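Local atomic coordinates of D-glyceraldehyde dehydrogenase (NADP(+)) (Thermoplasma acidophilum, PDB entry 5IZD), a protein that oxidises D-glyceraldehyde to (R)-glycerate with NADP(+) as the electron acceptor, a step of the non-phosphorylated Entner-Doudoroff pathway. Residues 256-261 against 288-293; 65-70 against 191-196; 27-32 against 357-362. All coordinates share one frame; numbering follows the deposited sequence.

Contact 1 of 3, residues 256-261 against 288-293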
# COMPACT_ATOMS: atom_id res chain seq x y z
N VAL A 256 6.45 35.01 0.47
CA VAL A 256 6.03 35.56 1.75
C VAL A 256 4.80 36.42 1.45
O VAL A 256 4.89 37.52 0.91
CB VAL A 256 7.14 36.41 2.39
CG1 VAL A 256 6.72 36.94 3.75
CG2 VAL A 256 8.46 35.56 2.50
N TRP A 257 3.64 35.87 1.79
CA TRP A 257 2.37 36.57 1.54
C TRP A 257 2.22 37.69 2.58
O TRP A 257 2.98 37.74 3.56
CB TRP A 257 1.22 35.57 1.55
CG TRP A 257 -0.02 36.15 1.03
CD1 TRP A 257 -1.19 36.36 1.72
CD2 TRP A 257 -0.26 36.64 -0.31
NE1 TRP A 257 -2.12 36.95 0.91
CE2 TRP A 257 -1.59 37.12 -0.34
CE3 TRP A 257 0.50 36.69 -1.48
CZ2 TRP A 257 -2.17 37.66 -1.50
CZ3 TRP A 257 -0.03 37.25 -2.61
CH2 TRP A 257 -1.38 37.73 -2.62
N LYS A 258 1.32 38.65 2.31
CA LYS A 258 1.11 39.81 3.20
C LYS A 258 0.73 39.46 4.62
O LYS A 258 1.00 40.23 5.50
CB LYS A 258 0.03 40.78 2.66
CG LYS A 258 -1.31 40.18 2.37
CD LYS A 258 -2.40 41.24 2.10
CE LYS A 258 -3.51 40.54 1.36
NZ LYS A 258 -4.59 41.42 0.86
N ASP A 259 0.09 38.32 4.87
CA ASP A 259 -0.27 37.95 6.25
C ASP A 259 0.81 37.09 6.98
O ASP A 259 0.54 36.54 8.03
CB ASP A 259 -1.65 37.26 6.28
CG ASP A 259 -1.65 35.91 5.55
OD1 ASP A 259 -0.65 35.53 4.94
OD2 ASP A 259 -2.68 35.20 5.56
N ALA A 260 1.98 36.93 6.41
CA ALA A 260 2.99 36.04 6.99
C ALA A 260 3.45 36.50 8.38
O ALA A 260 3.45 37.70 8.66
CB ALA A 260 4.22 35.98 6.08
N ASP A 261 3.89 35.57 9.21
CA ASP A 261 4.59 35.94 10.42
C ASP A 261 6.07 36.35 10.06
O ASP A 261 6.85 35.52 9.63
CB ASP A 261 4.61 34.82 11.46
CG ASP A 261 5.42 35.26 12.72
OD1 ASP A 261 6.70 35.25 12.74
OD2 ASP A 261 4.77 35.72 13.67
N TYR A 288 10.21 36.29 -3.33
CA TYR A 288 8.96 36.94 -3.72
C TYR A 288 8.25 37.38 -2.45
O TYR A 288 7.79 36.51 -1.68
CB TYR A 288 8.04 35.97 -4.49
CG TYR A 288 8.65 35.49 -5.77
CD1 TYR A 288 8.69 36.29 -6.88
CD2 TYR A 288 9.21 34.26 -5.87
CE1 TYR A 288 9.22 35.86 -8.07
CE2 TYR A 288 9.73 33.81 -7.04
CZ TYR A 288 9.74 34.60 -8.14
OH TYR A 288 10.40 34.15 -9.27
N VAL A 289 8.13 38.70 -2.25
CA VAL A 289 7.50 39.23 -1.06
C VAL A 289 6.32 40.14 -1.44
O VAL A 289 6.36 40.95 -2.38
CB VAL A 289 8.50 39.97 -0.18
CG1 VAL A 289 7.89 40.37 1.14
CG2 VAL A 289 9.75 39.11 0.08
N HIS A 290 5.26 40.02 -0.69
CA HIS A 290 4.10 40.83 -1.01
C HIS A 290 4.43 42.31 -0.90
O HIS A 290 5.12 42.73 0.04
CB HIS A 290 2.93 40.40 -0.13
CG HIS A 290 1.62 40.96 -0.54
ND1 HIS A 290 1.34 42.30 -0.44
CD2 HIS A 290 0.51 40.38 -1.03
CE1 HIS A 290 0.10 42.53 -0.86
NE2 HIS A 290 -0.43 41.38 -1.22
N GLU A 291 4.00 43.08 -1.90
CA GLU A 291 4.21 44.55 -1.96
C GLU A 291 3.93 45.36 -0.68
O GLU A 291 4.61 46.33 -0.40
CB GLU A 291 3.42 45.19 -3.13
CG GLU A 291 1.89 45.08 -3.07
CD GLU A 291 1.18 45.72 -4.28
OE1 GLU A 291 -0.05 45.98 -4.19
OE2 GLU A 291 1.82 45.96 -5.33
N ASP A 292 2.87 45.00 0.05
CA ASP A 292 2.54 45.61 1.37
C ASP A 292 3.69 45.55 2.42
O ASP A 292 3.81 46.44 3.25
CB ASP A 292 1.29 44.93 1.97
CG ASP A 292 -0.03 45.17 1.15
OD1 ASP A 292 -0.02 45.90 0.14
OD2 ASP A 292 -1.08 44.59 1.53
N ILE A 293 4.51 44.50 2.38
CA ILE A 293 5.53 44.29 3.40
C ILE A 293 6.99 44.19 2.85
O ILE A 293 7.90 43.99 3.63
CB ILE A 293 5.27 43.02 4.28
CG1 ILE A 293 5.05 41.79 3.41
CG2 ILE A 293 4.08 43.22 5.21
CD1 ILE A 293 5.33 40.47 4.09
O HOH W 1 -2.99 41.32 -1.99
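His290 turns an edge to the indole of Trp257 and one face to Lys258. Its CD2 stands over the six-membered ring of Trp257, 3.5 Å from CZ3, in a T-shaped pair whose planes meet at 89°. Over the face of the imidazole lies Lys258 CB, 3.6 Å from the ring centroid, a CH-pi contact that sits almost on the ring normal. Lys258 CG also rests on the same indole face as His290 CD2. At the imidazole's edge, ND1 accepts the backbone N-H of Asp292 at 3.1 Å, nearly in the ring plane, which would hold the ring's rotation; as acceptor ND1 is probably unprotonated. NE2 meets a water at 2.7 Å, and Lys258 NZ reaches that water weakly. His290 CG is anti to the backbone N (chi1 -169°), which sets it beside Lys258 CB. An alanine here would probably leave the indole face without its edge partner and Asp292 N without its acceptor.

The backbones belong to strands 252-256 and 284-290, adjacent and parallel in the mixed sheet of the catalytic domain of the aldehyde dehydrogenase fold. Val256 N donates to Tyr288 O, and His290 N to Val256 O at 3.0 Å, bracketing the Val256-Val289 bridge. Beyond it residues 257-260 make a type I turn, and Ala260 N bonds back to Trp257 O. Ile293 CD1 lies 3.8 Å from Val256 CG1 and 3.6 Å from Trp257 O, while Phe297 of helix 294-305 packs on both valines.

Contact 2 of 3, residues 65-70 against 191-196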
# COMPACT_ATOMS: atom_id res chain seq x y z
N SER A 65 20.29 -5.89 7.48
CA SER A 65 20.00 -4.85 8.43
C SER A 65 20.87 -4.93 9.65
O SER A 65 21.19 -3.90 10.15
CB SER A 65 18.51 -4.77 8.85
OG SER A 65 18.15 -5.79 9.76
N LYS A 66 21.23 -6.10 10.14
CA LYS A 66 22.07 -6.19 11.37
C LYS A 66 23.47 -5.58 11.17
O LYS A 66 23.99 -4.88 12.09
CB LYS A 66 22.23 -7.63 11.83
CG LYS A 66 20.91 -8.23 12.35
CD LYS A 66 21.07 -9.66 12.87
CE LYS A 66 19.72 -10.14 13.38
NZ LYS A 66 19.80 -11.60 13.58
N ILE A 67 24.03 -5.84 9.99
CA ILE A 67 25.33 -5.27 9.55
C ILE A 67 25.19 -3.75 9.39
O ILE A 67 26.04 -3.01 9.86
CB ILE A 67 25.79 -5.87 8.19
CG1 ILE A 67 26.12 -7.35 8.33
CG2 ILE A 67 26.99 -5.09 7.67
CD1 ILE A 67 26.21 -8.11 7.00
N ILE A 68 24.10 -3.29 8.78
CA ILE A 68 23.90 -1.85 8.61
C ILE A 68 23.71 -1.13 9.95
O ILE A 68 24.25 0.02 10.12
CB ILE A 68 22.72 -1.55 7.65
CG1 ILE A 68 23.02 -2.05 6.23
CG2 ILE A 68 22.33 -0.06 7.64
CD1 ILE A 68 21.80 -2.31 5.39
N TYR A 69 22.99 -1.77 10.90
CA TYR A 69 22.83 -1.19 12.25
C TYR A 69 24.18 -1.06 13.03
O TYR A 69 24.43 -0.08 13.73
CB TYR A 69 21.83 -1.99 13.11
CG TYR A 69 20.33 -1.85 12.76
CD1 TYR A 69 19.71 -0.60 12.67
CD2 TYR A 69 19.53 -2.99 12.56
CE1 TYR A 69 18.34 -0.49 12.44
CE2 TYR A 69 18.16 -2.90 12.26
CZ TYR A 69 17.58 -1.65 12.19
OH TYR A 69 16.23 -1.55 11.95
N ARG A 70 25.03 -2.05 12.85
CA ARG A 70 26.36 -2.11 13.43
C ARG A 70 27.13 -0.89 12.92
O ARG A 70 27.64 -0.16 13.70
CB ARG A 70 27.03 -3.40 13.02
CG ARG A 70 28.00 -3.97 14.04
CD ARG A 70 27.74 -5.45 14.29
NE ARG A 70 28.12 -6.21 13.13
CZ ARG A 70 27.53 -7.31 12.73
NH1 ARG A 70 27.96 -7.92 11.65
NH2 ARG A 70 26.53 -7.82 13.43
N ALA A 191 31.90 -2.91 10.21
CA ALA A 191 30.66 -3.51 10.69
C ALA A 191 30.42 -4.92 10.11
O ALA A 191 29.43 -5.58 10.50
CB ALA A 191 29.49 -2.60 10.37
N GLY A 192 31.26 -5.37 9.16
CA GLY A 192 31.12 -6.70 8.54
C GLY A 192 30.51 -6.83 7.15
O GLY A 192 30.14 -7.94 6.75
N VAL A 193 30.41 -5.74 6.37
CA VAL A 193 29.96 -5.88 4.97
C VAL A 193 30.87 -6.90 4.26
O VAL A 193 32.03 -6.70 4.24
CB VAL A 193 29.97 -4.54 4.20
CG1 VAL A 193 29.73 -4.77 2.71
CG2 VAL A 193 28.90 -3.64 4.74
N PRO A 194 30.31 -7.96 3.65
CA PRO A 194 31.19 -8.93 2.99
C PRO A 194 31.98 -8.37 1.78
O PRO A 194 31.55 -7.35 1.18
CB PRO A 194 30.24 -10.03 2.52
CG PRO A 194 28.95 -9.82 3.22
CD PRO A 194 28.90 -8.32 3.50
N LYS A 195 33.06 -9.07 1.39
CA LYS A 195 33.95 -8.60 0.31
C LYS A 195 33.22 -8.57 -1.02
O LYS A 195 32.47 -9.46 -1.37
CB LYS A 195 35.32 -9.39 0.25
CG LYS A 195 35.37 -10.54 -0.74
CD LYS A 195 36.71 -11.25 -0.84
CE LYS A 195 36.69 -12.22 -2.01
N GLY A 196 33.40 -7.49 -1.76
CA GLY A 196 32.67 -7.27 -3.01
C GLY A 196 31.35 -6.52 -2.89
O GLY A 196 30.91 -5.96 -3.86
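Arg70 bends over to the carbonyl of Ala191, just past helix 178-190, where a Schellman motif ends that helix at Gly192. The loop beyond leads into strand 198-200, parallel to 168-172, so the helix is the crossover of a beta-alpha-beta unit of the nucleotide-binding sheet, and helix 39-77 packs on its end. The guanidinium comes side-on: NE and NH1 both reach Ala191 O, each at 3.0 Å, with the oxygen 18° out of the guanidinium plane. The N-H angles, near 138°, are short of straight, as one acceptor shared by two donors requires. Arg70, bent at chi2 and chi3, rests CB 3.7 Å from Ala191 CB. A positive charge at this helix end would probably be welcomed by the helix dipole.

One turn back along helix 39-77, Ile67 points at the same loop. Its CG2, anti to the backbone N, meets Val193 CG2 at 3.8 Å, and CD1 lies 3.9 Å from Gly192 O and loosely against Pro194 CD. Trp56 touches both Ile67 and Pro194. Gly192 has phi 102°, and a CB there would press on Arg70 NH1 and the preceding carbonyl. Ala191 CB sits 3.5 Å from Ile67 O.

Contact 3 of 3, residues 27-32 against 357-362; sequences TGQVIG and YRNGYF
An ST turn at the entrance to strand 30-35 meets the end of the 3-10 segment 357-359 and the loop after it. The turn leads into the N-terminal four-stranded sheet, while 357-362 lies between strands 343-346 and 366-369 of the seven-stranded sheet. The two pieces are far apart in the sequence and touch mainly through backbone, the backbones coming closest at Thr27 and Gly360. In the turn, Thr27 OG1 accepts from Gln29 N at 3.2 Å. The Gln29 chain is bent at chi2, which brings CD back, and NE2 donates to Thr27 O; the donor stands above the carbonyl plane, at a nearly straight N-H angle of 159°. That same Thr27 O is pressed from the other segment by Asn359 CB at 3.2 Å, and Gln29 NE2 lies loosely beside this CB, the two amide planes 65° apart.

Gly28 fits tightly against Asn359. Its CA makes a CA-H...O contact of 3.5 Å with Asn359 O, and a CB at this position would run straight into that oxygen; phi is positive too (75°). The 3-10 turn is closed by Gly360 N bonding to Tyr357 O. The loop is also tied to the residues just ahead of the turn, since the backbone of Tyr361 bonds with Pro25.

The Tyr361 side chain also touches Tyr23 of strand 19-23 and Lys324 and Leu327 of helix 324-339. It is about 13 Å from the bound NADP, too far to touch it. Its hydroxyl OH comes 3.7 Å from Gly28 CA, and a single water joins the two segments, lying 2.6 Å from Tyr361 OH and donating to Gly28 O at 2.7 Å.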
# COMPACT_ATOMS: atom_id res chain seq x y z
N THR A 27 41.50 27.70 3.81
CA THR A 27 42.85 28.24 3.63
C THR A 27 43.36 28.31 2.18
O THR A 27 44.32 29.01 1.90
CB THR A 27 43.89 27.39 4.40
OG1 THR A 27 44.03 26.13 3.76
CG2 THR A 27 43.44 27.13 5.84
N GLY A 28 42.74 27.54 1.27
CA GLY A 28 43.15 27.46 -0.11
C GLY A 28 44.39 26.64 -0.35
O GLY A 28 44.91 26.70 -1.45
N GLN A 29 44.91 25.94 0.67
CA GLN A 29 46.13 25.14 0.56
C GLN A 29 45.76 23.67 0.42
O GLN A 29 44.66 23.25 0.81
CB GLN A 29 47.01 25.29 1.81
CG GLN A 29 47.43 26.71 2.15
CD GLN A 29 47.93 27.52 0.93
OE1 GLN A 29 48.89 27.16 0.28
NE2 GLN A 29 47.25 28.63 0.62
N VAL A 30 46.69 22.91 -0.12
CA VAL A 30 46.53 21.51 -0.23
C VAL A 30 46.49 20.85 1.15
O VAL A 30 47.37 21.11 1.92
CB VAL A 30 47.64 20.93 -1.11
CG1 VAL A 30 47.57 19.43 -1.04
CG2 VAL A 30 47.42 21.37 -2.56
N ILE A 31 45.54 19.98 1.43
CA ILE A 31 45.45 19.31 2.74
C ILE A 31 45.37 17.76 2.68
O ILE A 31 45.32 17.10 3.71
CB ILE A 31 44.25 19.84 3.60
CG1 ILE A 31 42.92 19.52 2.92
CG2 ILE A 31 44.47 21.32 4.00
CD1 ILE A 31 41.67 19.75 3.78
N GLY A 32 45.33 17.18 1.48
CA GLY A 32 45.19 15.74 1.33
C GLY A 32 45.31 15.33 -0.12
O GLY A 32 45.51 16.18 -0.98
N TYR A 357 42.72 32.64 6.07
CA TYR A 357 41.38 32.84 5.49
C TYR A 357 41.41 33.70 4.23
O TYR A 357 40.52 33.58 3.35
CB TYR A 357 40.34 33.35 6.55
CG TYR A 357 40.39 32.53 7.82
CD1 TYR A 357 39.72 31.32 7.90
CD2 TYR A 357 41.17 32.94 8.92
CE1 TYR A 357 39.83 30.53 9.03
CE2 TYR A 357 41.27 32.16 10.06
CZ TYR A 357 40.60 30.95 10.11
OH TYR A 357 40.68 30.16 11.21
N ARG A 358 42.45 34.52 4.10
CA ARG A 358 42.59 35.40 2.94
C ARG A 358 42.66 34.65 1.63
O ARG A 358 42.27 35.17 0.61
CB ARG A 358 43.80 36.31 3.08
CG ARG A 358 45.16 35.81 2.57
CD ARG A 358 46.24 36.80 3.07
NE ARG A 358 47.57 36.38 2.63
CZ ARG A 358 48.22 35.31 3.10
NH1 ARG A 358 49.43 34.98 2.64
NH2 ARG A 358 47.69 34.54 4.06
N ASN A 359 43.17 33.42 1.68
CA ASN A 359 43.24 32.56 0.52
C ASN A 359 42.13 31.55 0.41
O ASN A 359 42.13 30.75 -0.50
CB ASN A 359 44.63 31.86 0.53
CG ASN A 359 45.74 32.84 0.36
OD1 ASN A 359 46.72 32.84 1.11
ND2 ASN A 359 45.62 33.67 -0.62
N GLY A 360 41.18 31.58 1.35
CA GLY A 360 40.00 30.73 1.30
C GLY A 360 38.96 31.30 0.34
O GLY A 360 39.12 32.38 -0.14
N TYR A 361 37.97 30.50 0.02
CA TYR A 361 36.94 30.85 -1.00
C TYR A 361 35.65 31.38 -0.42
O TYR A 361 34.55 30.92 -0.74
CB TYR A 361 36.67 29.66 -1.93
CG TYR A 361 37.93 28.88 -2.29
CD1 TYR A 361 39.02 29.49 -2.86
CD2 TYR A 361 37.98 27.53 -2.05
CE1 TYR A 361 40.17 28.76 -3.19
CE2 TYR A 361 39.12 26.79 -2.35
CZ TYR A 361 40.19 27.39 -2.93
OH TYR A 361 41.29 26.58 -3.19
N PHE A 362 35.77 32.43 0.38
CA PHE A 362 34.66 33.05 1.07
C PHE A 362 33.99 34.04 0.14
O PHE A 362 34.63 34.66 -0.69
CB PHE A 362 35.16 33.77 2.32
CG PHE A 362 35.68 32.83 3.37
CD1 PHE A 362 34.81 32.21 4.26
CD2 PHE A 362 37.05 32.52 3.44
CE1 PHE A 362 35.27 31.34 5.23
CE2 PHE A 362 37.50 31.61 4.40
CZ PHE A 362 36.61 31.04 5.31
O HOH W 2 43.45 28.00 -3.35

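Contact 1 is the most buried of the three, and the only one where both segments belong to one sheet: parallel backbone bonds lead into an aromatic and aliphatic cluster. Contacts 2 and 3 are partly buried and join unlike elements, a helix flank to a helix end in one, a turn to a loop in the other. Contact 2 relies on a charged group gripping a carbonyl beside apolar side chains, whereas contact 3 works through glycine backbone, a CA-H...O contact and a bridging water. Helix 39-77, carrying Arg70, follows strand 30-35 directly in the chain, yet contacts 2 and 3 lie 37 Å apart between centres.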